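Local structure of alpha-glucosidase (Bacteroides thetaiotaomicron, 5XFM) at residues V604-D609 and G636-I641; T518-Q523 and Y579-N584; R387-L392 and D424-M429; E327-D332 and V356-W361. The protein hydrolyses glycosidic bonds as a calcium-containing family 97 glycoside hydrolase with both beta-L-arabinopyranosidase and alpha-galactosidase activity. The protein carries 1 engineered substitution. One frame throughout, in Å; residues are numbered along the deposited sequence.

Interaction 1 of 4, residues V604-D609 and G636-I641; sequences VALYKD and GGILCI
The Y607 ring presents its edge to L639 O, which lies in the ring plane, while the CD1 methyl of I641 meets ring atom CE1 of Y607 obliquely at 3.7 Å. F546 of helix 541-549 adds an edge-to-face partner to the same ring and also touches L639 and I641, so this helix covers that face of the sheet. Strands 604-609 and 636-641 are antiparallel neighbours in the six-stranded sheet of the C-terminal region. A605 with I641 and Y607 with L639 form hydrogen-bonded pairs; the bond from Y607 N to L639 O is 2.8 Å long and nearly straight at 177°. On the other face L606 extends beside C640, its CD1 4.0 Å from C640 SG, with CG set anti to the backbone N (chi1 169°). F599 and L620 add to this layer beside V604, and T618 touches L606. At the end of the ladder the carboxylate of D609 bonds across: OD2 accepts from G637 N at 3.1 Å, on its syn side, and OD1 bonds T511 OG1. An alanine in place of D609 would probably leave both G637 N and T511 OG1 without this acceptor, freeing the strand end to shift. One water also spans the strands here, accepting from D609 N at 2.7 Å and donating to G637 O at 3.1 Å.

Interaction 2 of 4, residues T518-Q523 and Y579-N584; sequences TTVLLQ and YLAAVN
V520 and A581 mark the closest backbone approach, their CA atoms 6.2 Å apart, where the last turn of helix 512-521 comes down on strand 577-584. The helix ends here: L522 N still bonds T518 O, but L522 itself has left helical geometry. The strand is extended, and its side chains alternate, with Y579, A581 and V583 directed at the helix and L580 and A582 turned from it. No hydrogen bond joins the two segments; the contact is one of van der Waals packing, mostly between aliphatic side chains, with L521 CD2 also resting on A581 O. A581 sits in the middle, its small CB 3.7 Å from V520 CB. V520 CG1, anti to the backbone N (chi1 178°), also reaches over A581 CB at 3.8 Å and on to Y579 CB at 4.2 Å. L521 straddles the next step of the strand with its two methyls. Its CD1 meets both branches of V583, CG2 at 3.6 Å and CG1 at 3.7 Å, whereas CD2 lies 4.0 Å from A581 CB. A517 and F514, earlier on the same helix, press on V583 as well, and T474 touches both L521 and V583. R572 NH1, from the adjoining strand 567-574, bonds the carbonyl oxygens of V520 and L521 and so ties the helix end to the same sheet. The whole is helix-on-sheet packing that joins a helix late in the (beta/alpha)-barrel region, just before strand 526-528, to the C-terminal beta sheet, consistent with the multidomain build of family 97 glycoside hydrolases.

Interaction 3 of 4, residues R387-L392 and D424-M429; sequences REMKWL and DDHGLM
The ring nitrogen H426 ND1 is held by a hydrogen bond to D422 O, and M389 CB lies 3.5 Å from the same atom. That bond turns the imidazole back over the end of its own helix, 410-425, which closes in a Schellman motif: G427, with positive phi, is the C-prime residue, G427 N bonds D424 O at 3.1 Å, and L428 N bonds A423 O. The ring so fixed takes M389 of helix 382-395 on one face in a CH-pi contact. M389 CB stands over that face, 22° off the ring normal and displaced toward the rim, and the two side chains cross at about a right angle. M389 SD passes the ring only obliquely. Beneath this, M389 CG packs on L428 CD1 at 3.7 Å. The two helices are consecutive ones of the (beta/alpha)-barrel, flanking strand 399-403, whose I400 touches M389 and L392. The backbone N of K390 approaches the ring obliquely, 3.7 Å from H426 CD2, and the K390 side chain is exposed. A close methyl-to-methyl touch completes the contact: L392 CD2 and L428 CD1 are 3.5 Å apart, nearer than two carbons usually come.

Interaction 4 of 4, residues E327-D332 and V356-W361; sequences EYALID and VELFLW
Y328 and F359 form the tight heart of this contact, an edge-to-face pair with ring centroids 4.9 Å apart and planes at 77°. F359 CE1 stands 3.5 Å above the centre of the Y328 ring, and E327 CB lies on the opposite face, toward the rim. The strands are adjacent parallel members of the (beta/alpha)-barrel, joined through helix 341-353 in a beta-alpha-beta crossover. On the helix side I331 CD1 meets L358 CD1 at 3.9 Å, under M344, L347 and V348. A leucine in place of Y328 would probably leave the F359 edge without its aromatic face and R293 O without the hydroxyl that bonds it. The looser part is the N-terminal end, where E327 and E357 are partly exposed: a water donates to E327 O and, at 2.7 Å, to E357 OE1, and E327 OE1 is salt-bridged to R296. Regular backbone bonds run through the middle, I331 N reaching F359 O at 3.0 Å. The other end lies near the calcium ion, about 8 Å from the W361 side chain. There D332, whose OD2 bonds W299 NE1, lays OD1 over the indole face, 3.3 Å from W361 CD1.

How the interactions relate
Interactions 1 and 2 share a sheet of the C-terminal region: strand 577-584 lies beside strand 636-641, joined to it by probable hydrogen bonds such as L580 N to C640 O. Interaction 1 is ladder bonding within that sheet, whereas interaction 2 has no hydrogen bond between its segments and packs mainly aliphatic side chains, binding the sheet to the barrel region. Interactions 3 and 4 both belong to the barrel and meet where M429 CE packs against Y328 OH and F359 CZ. Interaction 4 is buried between inner strands and mixes backbone bonds with aromatic packing; interaction 3 packs an outer helix on the Schellman turn that ends the next one, reaches the surface at K390, and has no hydrogen bond between its segments.

Interaction 1 of 4, residues V604-D609 and G636-I641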
# COMPACT_ATOMS: atom_id res chain seq x y z
N VAL A 604 -28.75 11.71 -7.35
CA VAL A 604 -27.67 11.38 -6.43
C VAL A 604 -27.56 12.42 -5.33
O VAL A 604 -27.94 13.58 -5.52
CB VAL A 604 -26.32 11.26 -7.17
CG1 VAL A 604 -26.38 10.17 -8.22
CG2 VAL A 604 -25.94 12.59 -7.81
N ALA A 605 -27.04 12.00 -4.18
CA ALA A 605 -26.73 12.92 -3.09
C ALA A 605 -25.40 13.59 -3.38
O ALA A 605 -24.40 12.91 -3.64
CB ALA A 605 -26.68 12.18 -1.76
N LEU A 606 -25.38 14.92 -3.35
CA LEU A 606 -24.18 15.65 -3.73
C LEU A 606 -23.59 16.47 -2.59
O LEU A 606 -24.24 17.36 -2.04
CB LEU A 606 -24.50 16.58 -4.91
CG LEU A 606 -23.44 17.62 -5.27
CD1 LEU A 606 -22.17 16.92 -5.73
CD2 LEU A 606 -23.95 18.58 -6.34
N TYR A 607 -22.34 16.16 -2.25
CA TYR A 607 -21.56 16.91 -1.29
C TYR A 607 -20.61 17.80 -2.06
O TYR A 607 -19.85 17.32 -2.90
CB TYR A 607 -20.79 15.97 -0.35
CG TYR A 607 -21.67 15.12 0.53
CD1 TYR A 607 -22.30 13.99 0.03
CD2 TYR A 607 -21.89 15.46 1.86
CE1 TYR A 607 -23.11 13.21 0.84
CE2 TYR A 607 -22.70 14.70 2.67
CZ TYR A 607 -23.30 13.57 2.16
OH TYR A 607 -24.11 12.81 2.97
N LYS A 608 -20.66 19.09 -1.76
CA LYS A 608 -19.93 20.07 -2.55
C LYS A 608 -19.43 21.21 -1.66
O LYS A 608 -19.99 21.45 -0.59
CB LYS A 608 -20.85 20.56 -3.67
CG LYS A 608 -20.61 21.94 -4.25
CD LYS A 608 -21.77 22.34 -5.14
CE LYS A 608 -21.52 23.66 -5.83
NZ LYS A 608 -22.64 24.01 -6.74
N ASP A 609 -18.39 21.91 -2.09
CA ASP A 609 -17.97 23.12 -1.38
C ASP A 609 -18.88 24.24 -1.83
O ASP A 609 -19.08 24.42 -3.03
CB ASP A 609 -16.51 23.48 -1.68
CG ASP A 609 -15.54 22.33 -1.43
OD1 ASP A 609 -15.59 21.71 -0.35
OD2 ASP A 609 -14.71 22.05 -2.33
N GLY A 636 -10.14 21.65 -2.75
CA GLY A 636 -11.51 21.23 -2.53
C GLY A 636 -11.84 19.86 -3.11
O GLY A 636 -10.98 19.19 -3.71
N GLY A 637 -13.09 19.46 -2.93
CA GLY A 637 -13.55 18.15 -3.35
C GLY A 637 -15.04 18.07 -3.58
O GLY A 637 -15.79 19.00 -3.28
N ILE A 638 -15.47 16.93 -4.11
CA ILE A 638 -16.87 16.66 -4.44
C ILE A 638 -17.15 15.19 -4.18
O ILE A 638 -16.29 14.34 -4.40
CB ILE A 638 -17.19 17.01 -5.92
CG1 ILE A 638 -17.69 18.45 -6.03
CG2 ILE A 638 -18.24 16.08 -6.51
CD1 ILE A 638 -17.64 19.00 -7.43
N LEU A 639 -18.35 14.90 -3.67
CA LEU A 639 -18.70 13.51 -3.41
C LEU A 639 -20.15 13.23 -3.85
O LEU A 639 -21.06 13.93 -3.43
CB LEU A 639 -18.48 13.21 -1.93
CG LEU A 639 -18.25 11.80 -1.38
CD1 LEU A 639 -18.26 11.87 0.14
CD2 LEU A 639 -19.22 10.76 -1.89
N CYS A 640 -20.36 12.22 -4.70
CA CYS A 640 -21.71 11.82 -5.14
C CYS A 640 -22.08 10.42 -4.65
O CYS A 640 -21.30 9.49 -4.81
CB CYS A 640 -21.82 11.85 -6.67
SG CYS A 640 -21.43 13.42 -7.47
N ILE A 641 -23.26 10.26 -4.06
CA ILE A 641 -23.67 8.94 -3.55
C ILE A 641 -25.04 8.51 -4.07
O ILE A 641 -26.00 9.27 -4.01
CB ILE A 641 -23.71 8.91 -2.01
CG1 ILE A 641 -22.35 9.29 -1.42
CG2 ILE A 641 -24.11 7.53 -1.51
CD1 ILE A 641 -22.40 9.63 0.05
O HOH W 1 -17.47 21.24 -4.55

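Interaction 2 of 4, residues T518-Q523 and Y579-N584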
# COMPACT_ATOMS: atom_id res chain seq x y z
N THR A 518 -11.90 12.10 0.91
CA THR A 518 -10.70 11.34 1.24
C THR A 518 -11.02 9.99 1.92
O THR A 518 -10.23 9.05 1.85
CB THR A 518 -9.78 12.22 2.14
OG1 THR A 518 -8.93 13.01 1.31
CG2 THR A 518 -8.93 11.40 3.09
N THR A 519 -12.20 9.87 2.52
CA THR A 519 -12.60 8.58 3.10
C THR A 519 -12.92 7.56 2.01
O THR A 519 -12.88 6.34 2.25
CB THR A 519 -13.82 8.73 4.05
OG1 THR A 519 -14.99 9.10 3.31
CG2 THR A 519 -13.53 9.79 5.12
N VAL A 520 -13.22 8.05 0.82
CA VAL A 520 -13.49 7.17 -0.31
C VAL A 520 -12.22 6.98 -1.15
O VAL A 520 -11.96 5.89 -1.66
CB VAL A 520 -14.63 7.73 -1.17
CG1 VAL A 520 -14.86 6.84 -2.38
CG2 VAL A 520 -15.90 7.83 -0.34
N LEU A 521 -11.44 8.04 -1.28
CA LEU A 521 -10.21 7.98 -2.06
C LEU A 521 -9.17 7.02 -1.47
O LEU A 521 -8.56 6.25 -2.21
CB LEU A 521 -9.59 9.37 -2.19
CG LEU A 521 -10.41 10.36 -3.02
CD1 LEU A 521 -9.76 11.73 -3.02
CD2 LEU A 521 -10.60 9.84 -4.43
N LEU A 522 -8.98 7.06 -0.16
CA LEU A 522 -7.93 6.28 0.49
C LEU A 522 -8.50 5.03 1.18
O LEU A 522 -9.26 5.14 2.15
CB LEU A 522 -7.17 7.15 1.50
CG LEU A 522 -6.72 8.53 1.02
CD1 LEU A 522 -5.86 9.25 2.06
CD2 LEU A 522 -5.98 8.44 -0.31
N GLN A 523 -8.08 3.85 0.72
CA GLN A 523 -8.66 2.58 1.15
C GLN A 523 -7.86 1.85 2.24
O GLN A 523 -6.63 1.72 2.15
CB GLN A 523 -8.84 1.66 -0.07
CG GLN A 523 -9.30 0.24 0.24
CD GLN A 523 -8.12 -0.70 0.47
OE1 GLN A 523 -7.10 -0.61 -0.20
NE2 GLN A 523 -8.26 -1.59 1.45
N TYR A 579 -20.27 5.29 -4.73
CA TYR A 579 -19.66 6.49 -4.17
C TYR A 579 -18.63 7.07 -5.13
O TYR A 579 -17.59 6.45 -5.37
CB TYR A 579 -18.98 6.17 -2.83
CG TYR A 579 -19.87 5.61 -1.73
CD1 TYR A 579 -20.32 4.30 -1.77
CD2 TYR A 579 -20.21 6.39 -0.63
CE1 TYR A 579 -21.11 3.78 -0.75
CE2 TYR A 579 -21.01 5.89 0.39
CZ TYR A 579 -21.45 4.58 0.32
OH TYR A 579 -22.24 4.08 1.33
N LEU A 580 -18.88 8.25 -5.67
CA LEU A 580 -17.87 8.93 -6.46
C LEU A 580 -17.21 10.03 -5.63
O LEU A 580 -17.88 10.83 -4.98
CB LEU A 580 -18.46 9.52 -7.75
CG LEU A 580 -17.40 10.16 -8.65
CD1 LEU A 580 -17.57 9.70 -10.08
CD2 LEU A 580 -17.47 11.67 -8.57
N ALA A 581 -15.88 10.06 -5.65
CA ALA A 581 -15.14 11.05 -4.89
C ALA A 581 -14.10 11.70 -5.78
O ALA A 581 -13.43 11.02 -6.58
CB ALA A 581 -14.49 10.41 -3.68
N ALA A 582 -13.98 13.01 -5.67
CA ALA A 582 -12.98 13.74 -6.44
C ALA A 582 -12.36 14.85 -5.62
O ALA A 582 -13.05 15.49 -4.82
CB ALA A 582 -13.60 14.31 -7.71
N VAL A 583 -11.06 15.06 -5.78
CA VAL A 583 -10.41 16.24 -5.18
C VAL A 583 -9.44 16.91 -6.14
O VAL A 583 -8.92 16.28 -7.09
CB VAL A 583 -9.64 15.90 -3.88
CG1 VAL A 583 -10.58 15.36 -2.80
CG2 VAL A 583 -8.49 14.95 -4.16
N ASN A 584 -9.18 18.19 -5.86
CA ASN A 584 -8.33 19.02 -6.71
C ASN A 584 -7.15 19.64 -5.97
O ASN A 584 -7.33 20.44 -5.05
CB ASN A 584 -9.17 20.13 -7.36
CG ASN A 584 -8.34 21.12 -8.16
OD1 ASN A 584 -7.27 20.79 -8.67
ND2 ASN A 584 -8.84 22.35 -8.26

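Interaction 3 of 4, residues R387-L392 and D424-M429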
# COMPACT_ATOMS: atom_id res chain seq x y z
N ARG A 387 2.15 -15.27 25.12
CA ARG A 387 1.61 -14.96 26.45
C ARG A 387 0.71 -13.70 26.40
O ARG A 387 -0.44 -13.69 26.87
CB ARG A 387 2.76 -14.76 27.43
CG ARG A 387 2.35 -14.41 28.86
CD ARG A 387 3.57 -14.40 29.78
NE ARG A 387 4.19 -15.72 29.82
CZ ARG A 387 5.48 -15.95 29.57
NH1 ARG A 387 6.28 -14.95 29.26
NH2 ARG A 387 5.95 -17.19 29.61
N GLU A 388 1.25 -12.67 25.76
CA GLU A 388 0.55 -11.41 25.59
C GLU A 388 -0.77 -11.61 24.87
O GLU A 388 -1.81 -11.15 25.34
CB GLU A 388 1.42 -10.42 24.82
CG GLU A 388 0.91 -9.00 24.83
CD GLU A 388 1.08 -8.31 26.16
OE1 GLU A 388 1.92 -8.76 26.97
OE2 GLU A 388 0.37 -7.31 26.40
N MET A 389 -0.72 -12.34 23.76
CA MET A 389 -1.88 -12.53 22.89
C MET A 389 -2.96 -13.40 23.53
O MET A 389 -4.15 -13.25 23.25
CB MET A 389 -1.43 -13.13 21.55
CG MET A 389 -0.80 -12.11 20.59
SD MET A 389 -0.13 -12.83 19.07
CE MET A 389 0.56 -11.36 18.30
N LYS A 390 -2.53 -14.33 24.38
CA LYS A 390 -3.45 -15.08 25.23
C LYS A 390 -4.20 -14.12 26.15
O LYS A 390 -5.43 -14.22 26.30
CB LYS A 390 -2.69 -16.12 26.06
CG LYS A 390 -3.59 -16.98 26.93
CD LYS A 390 -3.53 -18.44 26.51
CE LYS A 390 -4.11 -19.36 27.58
NZ LYS A 390 -3.47 -19.20 28.92
N TRP A 391 -3.46 -13.21 26.79
CA TRP A 391 -4.10 -12.19 27.61
C TRP A 391 -5.10 -11.35 26.79
O TRP A 391 -6.26 -11.17 27.19
CB TRP A 391 -3.06 -11.28 28.27
CG TRP A 391 -3.64 -10.13 29.05
CD1 TRP A 391 -4.24 -10.19 30.27
CD2 TRP A 391 -3.65 -8.74 28.67
NE1 TRP A 391 -4.64 -8.93 30.67
CE2 TRP A 391 -4.28 -8.03 29.71
CE3 TRP A 391 -3.18 -8.04 27.56
CZ2 TRP A 391 -4.46 -6.64 29.66
CZ3 TRP A 391 -3.37 -6.66 27.51
CH2 TRP A 391 -4.00 -5.98 28.55
N LEU A 392 -4.65 -10.86 25.63
CA LEU A 392 -5.50 -10.06 24.75
C LEU A 392 -6.80 -10.77 24.42
O LEU A 392 -7.88 -10.20 24.57
CB LEU A 392 -4.79 -9.71 23.43
CG LEU A 392 -3.79 -8.54 23.29
CD1 LEU A 392 -2.78 -8.51 24.38
CD2 LEU A 392 -3.07 -8.59 21.96
N ASP A 424 -3.30 -14.50 14.44
CA ASP A 424 -4.43 -15.26 13.95
C ASP A 424 -4.78 -16.40 14.88
O ASP A 424 -5.95 -16.72 15.05
CB ASP A 424 -4.19 -15.84 12.57
CG ASP A 424 -5.41 -16.59 12.06
OD1 ASP A 424 -6.44 -15.92 11.80
OD2 ASP A 424 -5.38 -17.84 11.99
N ASP A 425 -3.76 -17.04 15.46
CA ASP A 425 -4.04 -18.10 16.44
C ASP A 425 -4.83 -17.56 17.63
O ASP A 425 -5.55 -18.30 18.29
CB ASP A 425 -2.74 -18.74 16.92
CG ASP A 425 -2.10 -19.63 15.87
OD1 ASP A 425 -2.83 -20.11 14.97
OD2 ASP A 425 -0.87 -19.85 15.93
N HIS A 426 -4.71 -16.26 17.91
CA HIS A 426 -5.48 -15.69 19.01
C HIS A 426 -6.59 -14.74 18.57
O HIS A 426 -7.01 -13.88 19.33
CB HIS A 426 -4.53 -14.97 19.96
CG HIS A 426 -3.49 -15.87 20.55
ND1 HIS A 426 -2.28 -16.10 19.93
CD2 HIS A 426 -3.49 -16.61 21.68
CE1 HIS A 426 -1.57 -16.94 20.67
NE2 HIS A 426 -2.29 -17.27 21.73
N GLY A 427 -7.07 -14.94 17.34
CA GLY A 427 -8.18 -14.18 16.80
C GLY A 427 -7.97 -12.68 16.73
O GLY A 427 -8.91 -11.90 16.89
N LEU A 428 -6.74 -12.26 16.47
CA LEU A 428 -6.44 -10.83 16.43
C LEU A 428 -6.16 -10.32 15.03
O LEU A 428 -5.40 -10.93 14.27
CB LEU A 428 -5.25 -10.53 17.33
CG LEU A 428 -5.47 -10.73 18.83
CD1 LEU A 428 -4.14 -10.85 19.54
CD2 LEU A 428 -6.29 -9.59 19.39
N MET A 429 -6.79 -9.20 14.68
CA MET A 429 -6.41 -8.47 13.48
C MET A 429 -5.13 -7.68 13.75
O MET A 429 -4.84 -7.31 14.89
CB MET A 429 -7.53 -7.54 13.03
CG MET A 429 -8.79 -8.25 12.64
SD MET A 429 -10.14 -7.13 12.20
CE MET A 429 -10.77 -6.77 13.84

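Interaction 4 of 4, residues E327-D332 and V356-W361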
# COMPACT_ATOMS: atom_id res chain seq x y z
N GLU A 327 -17.25 0.76 15.24
CA GLU A 327 -16.96 -0.57 15.76
C GLU A 327 -15.79 -0.60 16.73
O GLU A 327 -15.75 -1.44 17.63
CB GLU A 327 -16.69 -1.55 14.62
CG GLU A 327 -17.91 -1.88 13.77
CD GLU A 327 -18.33 -0.73 12.87
OE1 GLU A 327 -17.44 -0.05 12.31
OE2 GLU A 327 -19.55 -0.50 12.74
N TYR A 328 -14.81 0.27 16.53
CA TYR A 328 -13.57 0.17 17.28
C TYR A 328 -13.11 1.47 17.92
O TYR A 328 -13.57 2.56 17.56
CB TYR A 328 -12.46 -0.39 16.38
CG TYR A 328 -12.78 -1.78 15.87
CD1 TYR A 328 -12.85 -2.86 16.74
CD2 TYR A 328 -13.04 -2.01 14.53
CE1 TYR A 328 -13.15 -4.13 16.29
CE2 TYR A 328 -13.35 -3.28 14.06
CZ TYR A 328 -13.40 -4.33 14.95
OH TYR A 328 -13.71 -5.59 14.49
N ALA A 329 -12.25 1.32 18.92
CA ALA A 329 -11.46 2.41 19.46
C ALA A 329 -10.01 1.97 19.56
O ALA A 329 -9.71 0.92 20.14
CB ALA A 329 -11.99 2.85 20.83
N LEU A 330 -9.11 2.77 18.99
CA LEU A 330 -7.68 2.49 19.04
C LEU A 330 -7.01 3.22 20.20
O LEU A 330 -7.07 4.44 20.29
CB LEU A 330 -7.01 2.90 17.72
CG LEU A 330 -5.48 2.99 17.73
CD1 LEU A 330 -4.82 1.65 18.08
CD2 LEU A 330 -4.96 3.52 16.40
N ILE A 331 -6.40 2.46 21.11
CA ILE A 331 -5.63 3.04 22.20
C ILE A 331 -4.15 2.97 21.85
O ILE A 331 -3.61 1.89 21.63
CB ILE A 331 -5.91 2.32 23.54
CG1 ILE A 331 -7.41 2.38 23.87
CG2 ILE A 331 -5.08 2.92 24.66
CD1 ILE A 331 -7.78 1.75 25.21
N ASP A 332 -3.49 4.13 21.80
CA ASP A 332 -2.17 4.24 21.19
C ASP A 332 -1.04 4.06 22.21
O ASP A 332 -1.27 3.54 23.30
CB ASP A 332 -2.04 5.57 20.46
CG ASP A 332 -1.26 5.46 19.15
OD1 ASP A 332 -0.01 5.36 19.16
OD2 ASP A 332 -1.91 5.49 18.09
N VAL A 356 -18.59 -1.34 21.67
CA VAL A 356 -17.31 -0.91 21.13
C VAL A 356 -16.23 -1.93 21.52
O VAL A 356 -16.22 -2.43 22.64
CB VAL A 356 -16.90 0.49 21.67
CG1 VAL A 356 -15.46 0.82 21.29
CG2 VAL A 356 -17.85 1.57 21.17
N GLU A 357 -15.33 -2.23 20.59
CA GLU A 357 -14.21 -3.11 20.87
C GLU A 357 -12.89 -2.38 20.63
O GLU A 357 -12.88 -1.33 19.98
CB GLU A 357 -14.31 -4.37 20.01
CG GLU A 357 -15.26 -5.41 20.61
CD GLU A 357 -15.82 -6.36 19.57
OE1 GLU A 357 -16.06 -5.90 18.44
OE2 GLU A 357 -16.02 -7.55 19.90
N LEU A 358 -11.80 -2.91 21.16
CA LEU A 358 -10.54 -2.17 21.15
C LEU A 358 -9.43 -2.73 20.27
O LEU A 358 -9.32 -3.94 20.05
CB LEU A 358 -9.99 -2.04 22.58
CG LEU A 358 -10.90 -1.43 23.63
CD1 LEU A 358 -10.16 -1.35 24.94
CD2 LEU A 358 -11.36 -0.05 23.19
N PHE A 359 -8.61 -1.82 19.75
CA PHE A 359 -7.31 -2.15 19.18
C PHE A 359 -6.27 -1.59 20.13
O PHE A 359 -6.41 -0.47 20.62
CB PHE A 359 -7.13 -1.54 17.79
CG PHE A 359 -7.68 -2.37 16.68
CD1 PHE A 359 -9.03 -2.64 16.60
CD2 PHE A 359 -6.85 -2.83 15.66
CE1 PHE A 359 -9.55 -3.38 15.56
CE2 PHE A 359 -7.36 -3.57 14.61
CZ PHE A 359 -8.71 -3.84 14.56
N LEU A 360 -5.23 -2.37 20.42
CA LEU A 360 -4.16 -1.88 21.28
C LEU A 360 -2.83 -1.75 20.54
O LEU A 360 -2.48 -2.60 19.70
CB LEU A 360 -3.99 -2.79 22.50
CG LEU A 360 -5.21 -2.86 23.43
CD1 LEU A 360 -4.89 -3.69 24.67
CD2 LEU A 360 -5.65 -1.46 23.82
N TRP A 361 -2.12 -0.67 20.85
CA TRP A 361 -0.81 -0.35 20.29
C TRP A 361 0.31 -1.15 20.94
O TRP A 361 0.38 -1.27 22.17
CB TRP A 361 -0.51 1.15 20.46
CG TRP A 361 0.71 1.66 19.72
CD1 TRP A 361 0.73 2.26 18.49
CD2 TRP A 361 2.08 1.63 20.17
NE1 TRP A 361 2.02 2.60 18.14
CE2 TRP A 361 2.87 2.23 19.16
CE3 TRP A 361 2.71 1.16 21.32
CZ2 TRP A 361 4.25 2.36 19.27
CZ3 TRP A 361 4.08 1.29 21.43
CH2 TRP A 361 4.84 1.89 20.41
O HOH W 2 -17.43 -3.97 17.09